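Cobalamin biosynthesis protein CobN (Mycobacterium tuberculosis, PDB 7C6O) is the large catalytic subunit of cobaltochelatase, which probably inserts cobalt into the corrin ring of hydrogenobyrinic acid a,c-diamide during cobalamin biosynthesis. Local coordinates at residues G319-I331 with Y339-L352. Sequence-based numbering, arbitrary orientation.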
loop_
_atom_site.group_PDB
_atom_site.type_symbol
_atom_site.label_atom_id
_atom_site.label_comp_id
_atom_site.label_asym_id
_atom_site.label_seq_id
_atom_site.Cartn_x
_atom_site.Cartn_y
_atom_site.Cartn_z
ATOM N N GLY A 319 14.880 -0.442 -0.249
ATOM C CA GLY A 319 14.731 -1.645 -1.048
ATOM C C GLY A 319 14.882 -2.936 -0.276
ATOM O O GLY A 319 15.150 -3.981 -0.877
ATOM N N ARG A 320 14.723 -2.899 1.041
ATOM C CA ARG A 320 14.835 -4.100 1.851
ATOM C C ARG A 320 13.585 -4.964 1.717
ATOM O O ARG A 320 12.477 -4.464 1.505
ATOM C CB ARG A 320 15.058 -3.736 3.319
ATOM C CG ARG A 320 16.381 -3.042 3.586
ATOM C CD ARG A 320 16.492 -2.618 5.041
ATOM N NE ARG A 320 17.725 -1.880 5.300
ATOM C CZ ARG A 320 18.054 -1.356 6.478
ATOM N NH1 ARG A 320 17.242 -1.488 7.519
ATOM N NH2 ARG A 320 19.197 -0.698 6.615
ATOM N N ILE A 321 13.780 -6.275 1.838
ATOM C CA ILE A 321 12.676 -7.228 1.868
ATOM C C ILE A 321 12.148 -7.324 3.293
ATOM O O ILE A 321 12.909 -7.582 4.233
ATOM C CB ILE A 321 13.138 -8.602 1.356
ATOM C CG1 ILE A 321 13.737 -8.482 -0.046
ATOM C CG2 ILE A 321 11.993 -9.598 1.376
ATOM C CD1 ILE A 321 14.364 -9.767 -0.548
ATOM N N ILE A 322 10.846 -7.120 3.459
ATOM C CA ILE A 322 10.213 -7.159 4.775
ATOM C C ILE A 322 9.847 -8.604 5.096
ATOM O O ILE A 322 9.100 -9.242 4.345
ATOM C CB ILE A 322 8.973 -6.251 4.817
ATOM C CG1 ILE A 322 9.329 -4.827 4.376
ATOM C CG2 ILE A 322 8.345 -6.262 6.203
ATOM C CD1 ILE A 322 10.388 -4.168 5.226
ATOM N N THR A 323 10.354 -9.126 6.203
ATOM C CA THR A 323 10.071 -10.500 6.616
ATOM C C THR A 323 9.191 -10.479 7.868
ATOM O O THR A 323 8.123 -9.856 7.830
ATOM C CB THR A 323 11.370 -11.285 6.782
ATOM O OG1 THR A 323 12.040 -10.885 7.987
ATOM C CG2 THR A 323 12.292 -11.064 5.582
ATOM N N VAL A 324 9.562 -11.171 8.941
ATOM C CA VAL A 324 8.677 -11.399 10.082
ATOM C C VAL A 324 9.438 -11.100 11.371
ATOM O O VAL A 324 10.668 -10.942 11.332
ATOM C CB VAL A 324 8.131 -12.839 10.068
ATOM C CG1 VAL A 324 7.407 -13.131 8.756
ATOM C CG2 VAL A 324 9.247 -13.847 10.307
ATOM N N PRO A 325 8.773 -11.012 12.528
ATOM C CA PRO A 325 9.508 -10.759 13.779
ATOM C C PRO A 325 10.107 -12.043 14.335
ATOM O O PRO A 325 9.398 -13.027 14.550
ATOM C CB PRO A 325 8.435 -10.199 14.724
ATOM C CG PRO A 325 7.197 -10.004 13.880
ATOM C CD PRO A 325 7.320 -10.968 12.750
ATOM N N PHE A 326 11.421 -12.034 14.570
ATOM C CA PHE A 326 12.082 -13.183 15.172
ATOM C C PHE A 326 12.541 -12.938 16.605
ATOM O O PHE A 326 13.025 -13.875 17.247
ATOM C CB PHE A 326 13.284 -13.626 14.323
ATOM C CG PHE A 326 14.476 -12.715 14.421
ATOM C CD1 PHE A 326 14.564 -11.579 13.635
ATOM C CD2 PHE A 326 15.522 -13.010 15.285
ATOM C CE1 PHE A 326 15.663 -10.745 13.715
ATOM C CE2 PHE A 326 16.625 -12.178 15.371
ATOM C CZ PHE A 326 16.697 -11.046 14.587
ATOM N N SER A 327 12.408 -11.717 17.121
ATOM C CA SER A 327 12.729 -11.443 18.515
ATOM C C SER A 327 11.813 -10.339 19.020
ATOM O O SER A 327 11.243 -9.572 18.239
ATOM C CB SER A 327 14.202 -11.054 18.704
ATOM O OG SER A 327 14.464 -9.760 18.198
ATOM N N PHE A 328 11.670 -10.274 20.343
ATOM C CA PHE A 328 10.695 -9.400 20.978
ATOM C C PHE A 328 11.292 -8.795 22.238
ATOM O O PHE A 328 12.012 -9.466 22.983
ATOM C CB PHE A 328 9.404 -10.164 21.312
ATOM C CG PHE A 328 8.769 -10.820 20.115
ATOM C CD1 PHE A 328 7.774 -10.173 19.399
ATOM C CD2 PHE A 328 9.185 -12.072 19.693
ATOM C CE1 PHE A 328 7.199 -10.769 18.290
ATOM C CE2 PHE A 328 8.618 -12.671 18.581
ATOM C CZ PHE A 328 7.624 -12.019 17.882
ATOM N N LYS A 329 10.979 -7.523 22.465
ATOM C CA LYS A 329 11.534 -6.767 23.580
ATOM C C LYS A 329 10.862 -7.192 24.878
ATOM O O LYS A 329 9.633 -7.134 24.997
ATOM C CB LYS A 329 11.350 -5.272 23.321
ATOM C CG LYS A 329 11.660 -4.351 24.487
ATOM C CD LYS A 329 11.724 -2.905 24.001
ATOM C CE LYS A 329 11.829 -1.914 25.146
ATOM N NZ LYS A 329 10.576 -1.845 25.947
ATOM N N GLU A 330 11.661 -7.628 25.846
ATOM C CA GLU A 330 11.169 -8.014 27.160
ATOM C C GLU A 330 11.906 -7.214 28.225
ATOM O O GLU A 330 13.098 -6.923 28.083
ATOM C CB GLU A 330 11.344 -9.518 27.393
ATOM C CG GLU A 330 10.767 -10.393 26.278
ATOM C CD GLU A 330 9.249 -10.312 26.172
ATOM O OE1 GLU A 330 8.594 -9.936 27.166
ATOM O OE2 GLU A 330 8.709 -10.631 25.088
ATOM N N ILE A 331 11.190 -6.849 29.286
ATOM C CA ILE A 331 11.720 -6.011 30.354
ATOM C C ILE A 331 11.685 -6.797 31.656
ATOM O O ILE A 331 10.723 -7.526 31.923
ATOM C CB ILE A 331 10.924 -4.693 30.486
ATOM C CG1 ILE A 331 10.905 -3.948 29.151
ATOM C CG2 ILE A 331 11.513 -3.810 31.577
ATOM C CD1 ILE A 331 10.253 -2.583 29.220
ATOM N N TYR A 339 16.240 -8.658 24.314
ATOM C CA TYR A 339 15.515 -9.157 23.153
ATOM C C TYR A 339 15.572 -10.679 23.154
ATOM O O TYR A 339 16.659 -11.265 23.109
ATOM C CB TYR A 339 16.083 -8.576 21.859
ATOM C CG TYR A 339 15.638 -7.150 21.615
ATOM C CD1 TYR A 339 16.378 -6.076 22.095
ATOM C CD2 TYR A 339 14.463 -6.880 20.921
ATOM C CE1 TYR A 339 15.969 -4.774 21.880
ATOM C CE2 TYR A 339 14.046 -5.581 20.701
ATOM C CZ TYR A 339 14.802 -4.531 21.183
ATOM O OH TYR A 339 14.387 -3.236 20.965
ATOM N N VAL A 340 14.403 -11.308 23.221
ATOM C CA VAL A 340 14.276 -12.756 23.333
ATOM C C VAL A 340 13.748 -13.289 22.009
ATOM O O VAL A 340 12.741 -12.793 21.489
ATOM C CB VAL A 340 13.354 -13.143 24.501
ATOM C CG1 VAL A 340 13.263 -14.647 24.631
ATOM C CG2 VAL A 340 13.857 -12.519 25.795
ATOM N N ALA A 341 14.419 -14.302 21.468
ATOM C CA ALA A 341 14.124 -14.777 20.126
ATOM C C ALA A 341 13.077 -15.885 20.130
ATOM O O ALA A 341 12.980 -16.682 21.069
ATOM C CB ALA A 341 15.396 -15.278 19.442
ATOM N N ASP A 342 12.292 -15.921 19.050
ATOM C CA ASP A 342 11.323 -16.973 18.780
ATOM C C ASP A 342 11.963 -17.949 17.806
ATOM O O ASP A 342 12.151 -17.598 16.631
ATOM C CB ASP A 342 10.046 -16.371 18.183
ATOM C CG ASP A 342 8.952 -17.405 17.920
ATOM O OD1 ASP A 342 9.247 -18.512 17.425
ATOM O OD2 ASP A 342 7.775 -17.090 18.196
ATOM N N PRO A 343 12.313 -19.168 18.232
ATOM C CA PRO A 343 13.053 -20.071 17.331
ATOM C C PRO A 343 12.299 -20.414 16.057
ATOM O O PRO A 343 12.919 -20.553 14.994
ATOM C CB PRO A 343 13.290 -21.313 18.202
ATOM C CG PRO A 343 13.172 -20.824 19.612
ATOM C CD PRO A 343 12.138 -19.743 19.577
ATOM N N GLU A 344 10.976 -20.561 16.133
ATOM C CA GLU A 344 10.208 -20.870 14.932
ATOM C C GLU A 344 10.249 -19.712 13.941
ATOM O O GLU A 344 10.438 -19.926 12.737
ATOM C CB GLU A 344 8.767 -21.222 15.309
ATOM C CG GLU A 344 7.926 -21.749 14.154
ATOM C CD GLU A 344 7.346 -20.639 13.296
ATOM O OE1 GLU A 344 7.101 -19.535 13.832
ATOM O OE2 GLU A 344 7.142 -20.868 12.085
ATOM N N ARG A 345 10.083 -18.477 14.425
ATOM C CA ARG A 345 10.193 -17.325 13.537
ATOM C C ARG A 345 11.624 -17.119 13.056
ATOM O O ARG A 345 11.835 -16.613 11.947
ATOM C CB ARG A 345 9.675 -16.068 14.233
ATOM C CG ARG A 345 8.164 -16.040 14.469
ATOM C CD ARG A 345 7.379 -15.848 13.167
ATOM N NE ARG A 345 7.137 -17.109 12.467
ATOM C CZ ARG A 345 6.575 -17.202 11.265
ATOM N NH1 ARG A 345 6.199 -16.106 10.618
ATOM N NH2 ARG A 345 6.392 -18.392 10.706
ATOM N N CYS A 346 12.614 -17.495 13.871
ATOM C CA CYS A 346 13.995 -17.489 13.400
ATOM C C CYS A 346 14.155 -18.384 12.180
ATOM O O CYS A 346 14.881 -18.042 11.239
ATOM C CB CYS A 346 14.941 -17.942 14.514
ATOM S SG CYS A 346 15.278 -16.697 15.776
ATOM N N ALA A 347 13.473 -19.531 12.176
ATOM C CA ALA A 347 13.550 -20.442 11.039
ATOM C C ALA A 347 12.945 -19.820 9.787
ATOM O O ALA A 347 13.456 -20.023 8.678
ATOM C CB ALA A 347 12.854 -21.760 11.378
ATOM N N ARG A 348 11.860 -19.060 9.940
ATOM C CA ARG A 348 11.253 -18.402 8.787
ATOM C C ARG A 348 12.177 -17.333 8.218
ATOM O O ARG A 348 12.361 -17.244 6.999
ATOM C CB ARG A 348 9.901 -17.800 9.171
ATOM C CG ARG A 348 9.267 -16.948 8.077
ATOM C CD ARG A 348 8.747 -17.790 6.913
ATOM N NE ARG A 348 7.586 -18.594 7.287
ATOM C CZ ARG A 348 7.574 -19.923 7.345
ATOM N NH1 ARG A 348 8.663 -20.616 7.038
ATOM N NH2 ARG A 348 6.468 -20.563 7.702
ATOM N N VAL A 349 12.768 -16.506 9.086
ATOM C CA VAL A 349 13.704 -15.486 8.616
ATOM C C VAL A 349 14.928 -16.142 7.988
ATOM O O VAL A 349 15.369 -15.760 6.898
ATOM C CB VAL A 349 14.103 -14.543 9.765
ATOM C CG1 VAL A 349 15.150 -13.547 9.284
ATOM C CG2 VAL A 349 12.884 -13.815 10.307
ATOM N N ALA A 350 15.493 -17.141 8.671
ATOM C CA ALA A 350 16.655 -17.844 8.134
ATOM C C ALA A 350 16.318 -18.545 6.825
ATOM O O ALA A 350 17.103 -18.500 5.869
ATOM C CB ALA A 350 17.181 -18.851 9.156
ATOM N N GLY A 351 15.155 -19.197 6.763
ATOM C CA GLY A 351 14.763 -19.874 5.537
ATOM C C GLY A 351 14.597 -18.912 4.377
ATOM O O GLY A 351 15.089 -19.161 3.275
ATOM N N LEU A 352 13.909 -17.793 4.617
ATOM C CA LEU A 352 13.756 -16.781 3.576
ATOM C C LEU A 352 15.108 -16.276 3.089
ATOM O O LEU A 352 15.318 -16.114 1.881
ATOM C CB LEU A 352 12.910 -15.619 4.091
ATOM C CG LEU A 352 11.409 -15.872 4.233
ATOM C CD1 LEU A 352 10.756 -14.754 5.035
ATOM C CD2 LEU A 352 10.768 -15.988 2.860
#
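Phe328 and Val340 form the antiparallel hydrogen-bonded pair of a beta hairpin. Phe328 N donates to Val340 O at 3.0 Å, and Val340 N returns a straighter bond to Phe328 O. A third backbone bond follows where the edge strand ends: Asp342 N reaches Phe326 O at 2.8 Å. Asp342 is also the N-cap of helix 343-361. Its OD1 accepts from Arg345 N at 3.1 Å, while OD2 forms a salt bridge with Arg293.

Side chains pack on both faces of the hairpin. On one, the Tyr339 ring lies against the base of Lys329, with CE2 3.8 Å from Lys329 CB. On the other, the Phe328 ring meets Asp342 CB at its edge, in plane. Glu330 CG touches Val340 CG2 nearby.

Before the paired residues, strand 321-331 runs over the first turns of the helix. Val324 CG2 meets Val349 CG2 at 3.6 Å, and Thr323 lies against Leu352 CD1. The Phe326 CG sits between the backbone N and the carbonyl carbon (chi1 74°), which turns the ring away from the helix. Its CD2 still meets Cys346 SG at 3.7 Å, an oblique sulfur-aromatic contact.

Arg345 bends at chi2 and chi3, and its NH1 passes beside the methyls of Val324. NE and NH2 grip the carboxylate of Glu344 side-on, NE to OE1 at 2.8 Å. NH1 forms a salt bridge with Asp578, which Arg348 also engages.

The chemistry divides the contact. Backbone bonds hold the edge strand of the mixed sheet, and apolar packing seats the helix against strand 321-331. The buried Pro325 O lies 3.1 Å from Arg345 CB and has no hydrogen-bond partner in the model. Charge is paired within the helix and with Asp578, so the guanidinium of Arg345 is probably held rigidly.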